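Local coordinates for glutaredoxin 2 (Salmonella enterica subsp. enterica serovar Typhimurium, PDB 3IR4), which binds glutathione and probably catalyses glutathione-dependent thiol-disulfide exchange, as glutaredoxins do, at residues Asn101-Phe113 / Arg122-Phe136. Residues are numbered along the deposited sequence; the frame is centred on the assembly and turned at random. Where two conformers were deposited one is given.
Sequences NQLLLPRFAKSAF and RQYFIRKKEASSGSF. With GSH (glutathione), chain B.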
# COMPACT_ATOMS: atom_id res chain seq x y z
N ASN A 101 0.40 -9.86 -7.44
CA ASN A 101 1.23 -9.01 -8.26
C ASN A 101 1.07 -9.32 -9.75
O ASN A 101 1.42 -8.47 -10.57
CB ASN A 101 2.68 -9.04 -7.86
CG ASN A 101 3.00 -8.01 -6.81
OD1 ASN A 101 2.18 -7.12 -6.56
ND2 ASN A 101 4.18 -8.08 -6.24
N GLN A 102 0.54 -10.50 -10.11
CA GLN A 102 0.25 -10.76 -11.51
C GLN A 102 -0.86 -9.84 -12.02
O GLN A 102 -0.92 -9.59 -13.21
CB GLN A 102 -0.07 -12.21 -11.74
CG GLN A 102 1.11 -13.11 -11.49
CD GLN A 102 0.92 -14.53 -11.97
OE1 GLN A 102 -0.20 -15.00 -12.15
NE2 GLN A 102 2.02 -15.22 -12.17
N LEU A 103 -1.74 -9.39 -11.14
CA LEU A 103 -2.72 -8.36 -11.47
C LEU A 103 -2.10 -6.96 -11.34
O LEU A 103 -2.34 -6.08 -12.17
CB LEU A 103 -3.94 -8.46 -10.54
CG LEU A 103 -4.89 -9.62 -10.77
CD1 LEU A 103 -5.87 -9.69 -9.64
CD2 LEU A 103 -5.62 -9.44 -12.15
N LEU A 104 -1.38 -6.72 -10.26
CA LEU A 104 -0.98 -5.35 -9.93
C LEU A 104 0.17 -4.79 -10.74
O LEU A 104 0.08 -3.67 -11.23
CB LEU A 104 -0.68 -5.20 -8.42
CG LEU A 104 -1.86 -5.48 -7.49
CD1 LEU A 104 -1.38 -5.42 -6.02
CD2 LEU A 104 -3.00 -4.53 -7.73
N LEU A 105 1.27 -5.52 -10.87
CA LEU A 105 2.46 -4.93 -11.49
C LEU A 105 2.23 -4.47 -12.92
O LEU A 105 2.65 -3.37 -13.28
CB LEU A 105 3.67 -5.87 -11.36
CG LEU A 105 4.09 -6.27 -9.93
CD1 LEU A 105 5.25 -7.22 -10.01
CD2 LEU A 105 4.41 -5.07 -9.06
N PRO A 106 1.54 -5.28 -13.76
CA PRO A 106 1.34 -4.81 -15.11
C PRO A 106 0.49 -3.56 -15.18
O PRO A 106 0.65 -2.76 -16.10
CB PRO A 106 0.64 -6.00 -15.80
CG PRO A 106 1.01 -7.18 -15.01
CD PRO A 106 1.07 -6.67 -13.60
N ARG A 107 -0.45 -3.43 -14.24
CA ARG A 107 -1.31 -2.27 -14.18
C ARG A 107 -0.58 -1.05 -13.62
O ARG A 107 -0.73 0.06 -14.15
CB ARG A 107 -2.61 -2.61 -13.43
CG ARG A 107 -3.49 -3.54 -14.24
CD ARG A 107 -4.66 -4.04 -13.44
NE ARG A 107 -5.61 -4.86 -14.23
CZ ARG A 107 -5.36 -6.09 -14.64
NH1 ARG A 107 -4.25 -6.72 -14.28
NH2 ARG A 107 -6.23 -6.71 -15.42
N PHE A 108 0.23 -1.24 -12.59
CA PHE A 108 1.06 -0.14 -12.10
C PHE A 108 1.88 0.44 -13.27
O PHE A 108 1.96 1.66 -13.43
CB PHE A 108 2.05 -0.61 -11.02
CG PHE A 108 1.43 -1.05 -9.70
CD1 PHE A 108 0.23 -0.57 -9.22
CD2 PHE A 108 2.17 -1.86 -8.88
CE1 PHE A 108 -0.25 -0.97 -7.97
CE2 PHE A 108 1.69 -2.24 -7.61
CZ PHE A 108 0.50 -1.79 -7.19
N ALA A 109 2.47 -0.44 -14.06
CA ALA A 109 3.36 -0.04 -15.14
C ALA A 109 2.67 0.75 -16.25
O ALA A 109 3.34 1.42 -17.02
CB ALA A 109 4.00 -1.25 -15.73
N LYS A 110 1.35 0.62 -16.34
CA LYS A 110 0.53 1.30 -17.32
C LYS A 110 -0.19 2.52 -16.79
O LYS A 110 -0.90 3.17 -17.55
CB LYS A 110 -0.50 0.33 -17.88
CG LYS A 110 0.07 -0.69 -18.84
CD LYS A 110 -0.91 -1.83 -19.12
CE LYS A 110 -0.82 -2.43 -20.51
NZ LYS A 110 0.51 -2.99 -20.83
N SER A 111 -0.01 2.85 -15.50
CA SER A 111 -0.82 3.86 -14.87
C SER A 111 -0.07 5.13 -14.49
O SER A 111 1.15 5.17 -14.39
CB SER A 111 -1.51 3.24 -13.64
OG SER A 111 -2.40 2.22 -14.03
N ALA A 112 -0.82 6.21 -14.27
CA ALA A 112 -0.23 7.52 -14.00
C ALA A 112 0.21 7.78 -12.56
O ALA A 112 -0.21 8.75 -11.97
CB ALA A 112 -1.17 8.62 -14.48
N PHE A 113 1.03 6.92 -11.98
CA PHE A 113 1.64 7.24 -10.67
C PHE A 113 2.81 8.19 -10.91
O PHE A 113 3.54 8.06 -11.89
CB PHE A 113 2.13 5.98 -9.97
CG PHE A 113 1.05 5.06 -9.57
CD1 PHE A 113 0.86 3.87 -10.25
CD2 PHE A 113 0.22 5.35 -8.51
CE1 PHE A 113 -0.13 3.00 -9.88
CE2 PHE A 113 -0.77 4.48 -8.12
CZ PHE A 113 -0.94 3.31 -8.81
N ARG A 122 9.51 4.78 -15.92
CA ARG A 122 8.54 3.74 -16.22
C ARG A 122 9.25 2.52 -16.81
O ARG A 122 8.97 1.40 -16.42
CB ARG A 122 7.46 4.26 -17.14
CG ARG A 122 6.31 3.32 -17.29
CD ARG A 122 5.18 3.91 -18.15
NE ARG A 122 4.63 5.15 -17.62
CZ ARG A 122 3.67 5.21 -16.69
NH1 ARG A 122 3.13 4.12 -16.18
NH2 ARG A 122 3.26 6.40 -16.27
N GLN A 123 10.19 2.75 -17.74
CA GLN A 123 10.93 1.64 -18.33
C GLN A 123 11.73 0.89 -17.28
O GLN A 123 11.84 -0.36 -17.30
CB GLN A 123 11.84 2.12 -19.45
CG GLN A 123 12.64 0.97 -20.08
CD GLN A 123 13.61 1.46 -21.10
OE1 GLN A 123 14.81 1.51 -20.85
NE2 GLN A 123 13.10 1.88 -22.23
N TYR A 124 12.36 1.63 -16.37
CA TYR A 124 13.14 1.05 -15.27
C TYR A 124 12.30 0.05 -14.48
O TYR A 124 12.72 -1.07 -14.19
CB TYR A 124 13.65 2.16 -14.36
CG TYR A 124 14.38 1.69 -13.14
CD1 TYR A 124 13.69 1.43 -11.96
CD2 TYR A 124 15.75 1.57 -13.13
CE1 TYR A 124 14.34 1.03 -10.82
CE2 TYR A 124 16.41 1.13 -11.99
CZ TYR A 124 15.69 0.86 -10.83
OH TYR A 124 16.28 0.46 -9.64
N PHE A 125 11.08 0.45 -14.14
CA PHE A 125 10.15 -0.41 -13.41
C PHE A 125 9.79 -1.66 -14.19
O PHE A 125 9.86 -2.78 -13.66
CB PHE A 125 8.90 0.40 -13.06
CG PHE A 125 7.86 -0.38 -12.28
CD1 PHE A 125 7.99 -0.55 -10.91
CD2 PHE A 125 6.76 -0.95 -12.91
CE1 PHE A 125 7.03 -1.22 -10.19
CE2 PHE A 125 5.81 -1.65 -12.19
CZ PHE A 125 5.95 -1.79 -10.84
N ILE A 126 9.40 -1.48 -15.44
CA ILE A 126 8.99 -2.60 -16.26
C ILE A 126 10.12 -3.64 -16.36
O ILE A 126 9.91 -4.85 -16.20
CB ILE A 126 8.59 -2.09 -17.67
CG1 ILE A 126 7.32 -1.24 -17.63
CG2 ILE A 126 8.43 -3.27 -18.64
CD1 ILE A 126 7.08 -0.37 -18.85
N ARG A 127 11.30 -3.16 -16.69
CA ARG A 127 12.44 -4.04 -16.89
C ARG A 127 12.73 -4.82 -15.64
O ARG A 127 12.98 -6.04 -15.70
CB ARG A 127 13.67 -3.27 -17.37
CG ARG A 127 13.48 -2.73 -18.74
CD ARG A 127 14.70 -2.55 -19.49
NE ARG A 127 14.41 -2.43 -20.90
CZ ARG A 127 15.28 -1.95 -21.77
NH1 ARG A 127 16.49 -1.57 -21.35
NH2 ARG A 127 14.95 -1.84 -23.05
N LYS A 128 12.75 -4.16 -14.50
CA LYS A 128 13.08 -4.81 -13.25
C LYS A 128 12.06 -5.88 -12.88
O LYS A 128 12.42 -6.98 -12.50
CB LYS A 128 13.14 -3.77 -12.15
CG LYS A 128 13.41 -4.35 -10.79
CD LYS A 128 13.27 -3.35 -9.72
CE LYS A 128 14.38 -2.41 -9.74
NZ LYS A 128 14.15 -1.48 -8.61
N LYS A 129 10.78 -5.56 -13.00
CA LYS A 129 9.77 -6.51 -12.60
C LYS A 129 9.70 -7.68 -13.57
O LYS A 129 9.59 -8.84 -13.16
CB LYS A 129 8.40 -5.85 -12.46
CG LYS A 129 8.36 -4.76 -11.39
CD LYS A 129 8.76 -5.26 -9.99
CE LYS A 129 8.66 -4.20 -8.96
NZ LYS A 129 9.18 -4.70 -7.65
N GLU A 130 9.78 -7.42 -14.87
CA GLU A 130 9.71 -8.51 -15.84
C GLU A 130 10.89 -9.47 -15.77
O GLU A 130 10.75 -10.64 -16.09
CB GLU A 130 9.51 -7.97 -17.27
CG GLU A 130 8.11 -7.43 -17.50
CD GLU A 130 7.75 -7.31 -18.96
OE1 GLU A 130 8.56 -6.71 -19.73
OE2 GLU A 130 6.68 -7.79 -19.36
N ALA A 131 12.04 -8.97 -15.30
CA ALA A 131 13.24 -9.79 -15.13
C ALA A 131 13.20 -10.64 -13.88
O ALA A 131 14.08 -11.46 -13.64
CB ALA A 131 14.48 -8.92 -15.08
N SER A 132 12.14 -10.47 -13.10
CA SER A 132 11.99 -11.16 -11.83
C SER A 132 10.78 -12.07 -11.74
O SER A 132 10.90 -13.20 -11.32
CB SER A 132 11.93 -10.14 -10.69
OG SER A 132 12.04 -10.77 -9.44
N SER A 133 9.62 -11.57 -12.15
CA SER A 133 8.36 -12.26 -11.95
C SER A 133 7.57 -12.54 -13.19
O SER A 133 6.45 -13.01 -13.12
CB SER A 133 7.53 -11.60 -10.86
OG SER A 133 7.14 -10.32 -11.21
N GLY A 134 8.17 -12.31 -14.35
CA GLY A 134 7.56 -12.74 -15.61
C GLY A 134 6.90 -11.68 -16.43
O GLY A 134 6.90 -10.50 -16.10
N SER A 135 6.32 -12.15 -17.53
CA SER A 135 5.77 -11.29 -18.55
C SER A 135 4.50 -10.57 -18.16
O SER A 135 3.49 -11.19 -17.83
CB SER A 135 5.51 -12.16 -19.78
OG SER A 135 4.70 -11.51 -20.75
N PHE A 136 4.51 -9.25 -18.29
CA PHE A 136 3.33 -8.45 -18.04
C PHE A 136 2.23 -8.82 -19.02
O PHE A 136 1.06 -8.90 -18.63
CB PHE A 136 3.64 -6.96 -18.17
CG PHE A 136 4.43 -6.37 -17.03
CD1 PHE A 136 4.69 -7.05 -15.83
CD2 PHE A 136 4.80 -5.04 -17.11
CE1 PHE A 136 5.35 -6.42 -14.80
CE2 PHE A 136 5.47 -4.43 -16.07
CZ PHE A 136 5.70 -5.11 -14.91
N1 GSH B . 10.98 -3.76 4.40
CA1 GSH B . 10.66 -2.52 3.68
C1 GSH B . 9.60 -1.76 4.43
O11 GSH B . 8.82 -2.43 5.15
O12 GSH B . 9.53 -0.52 4.28
CB1 GSH B . 10.21 -2.88 2.27
CG1 GSH B . 10.13 -1.63 1.39
CD1 GSH B . 10.06 -1.93 -0.10
OE1 GSH B . 9.99 -3.20 -0.53
N2 GSH B . 10.02 -0.93 -0.94
CA2 GSH B . 10.14 -1.06 -2.39
C2 GSH B . 11.45 -0.50 -2.84
O2 GSH B . 11.94 0.58 -2.24
CB2 GSH B . 8.98 -0.35 -3.12
SG2 GSH B . 7.31 -1.04 -2.83
N3 GSH B . 12.06 -1.06 -3.86
CA3 GSH B . 13.44 -0.77 -4.18
C3 GSH B . 13.50 -0.15 -5.52
O31 GSH B . 12.42 0.28 -6.04
O32 GSH B . 14.62 -0.07 -6.08
O HOH W 1 4.63 -14.04 -11.33
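Arg122 leaves its helix with CG anti to the backbone N (chi1 -169°) and bends at chi3, which swings the guanidinium over to the carbonyls of Ala109 and Ser111. NH1 donates to Ala109 O at 2.8 Å, from well above that carbonyl plane. Both end nitrogens grip Ser111 O from one face of its plane, the shorter bond being Arg122 NH1 to Ser111 O at 2.9 Å. All three bonds lie close to the guanidinium plane, so they fix its rotation and join the end of the Phe108-Ser111 turn to helix 122-133.

Farther along, Phe136, its CG anti to the carbonyl carbon (chi1 -74°), lays its ring on Pro106. Pro106 CA stands 3.9 Å from the centroid and almost on the normal, a CH-pi contact, while Glu130 CG sits over the centre of the opposite face. Glu130 OE2 also accepts from the backbone N of Phe136, through its anti lone pair, and so links the start of the next helix to the one before. Packing is tight where Ala109 CB comes to 3.5 Å from Phe136 CE2.

Beside this ring Leu105 fits as a knob among Phe125, Lys129, Ser133 and Phe136. Its CD2 touches Phe125 CZ at 4.0 Å, and its CD1 packs on Lys129 CD and beside Ser133 OG. Leu105 O lies in plane at the edge of the Phe125 ring. A water joins Gln102 NE2 to Ser133 O.

The two helices run nearly antiparallel, their axes 10.5 Å apart, within the all-helical C-terminal domain of this GST-like fold. Lys128 NZ, on helix 122-133, lies 2.9 Å from glutathione O32. Beyond the pair, the Phe125 ring meets His11 of the thioredoxin-like domain edge-to-face and Phe108 meets the same ring obliquely; Pro106 rests on helix 136-141, Leu103 on helix 143-160 and Phe108 on Asn184 of helix 173-185.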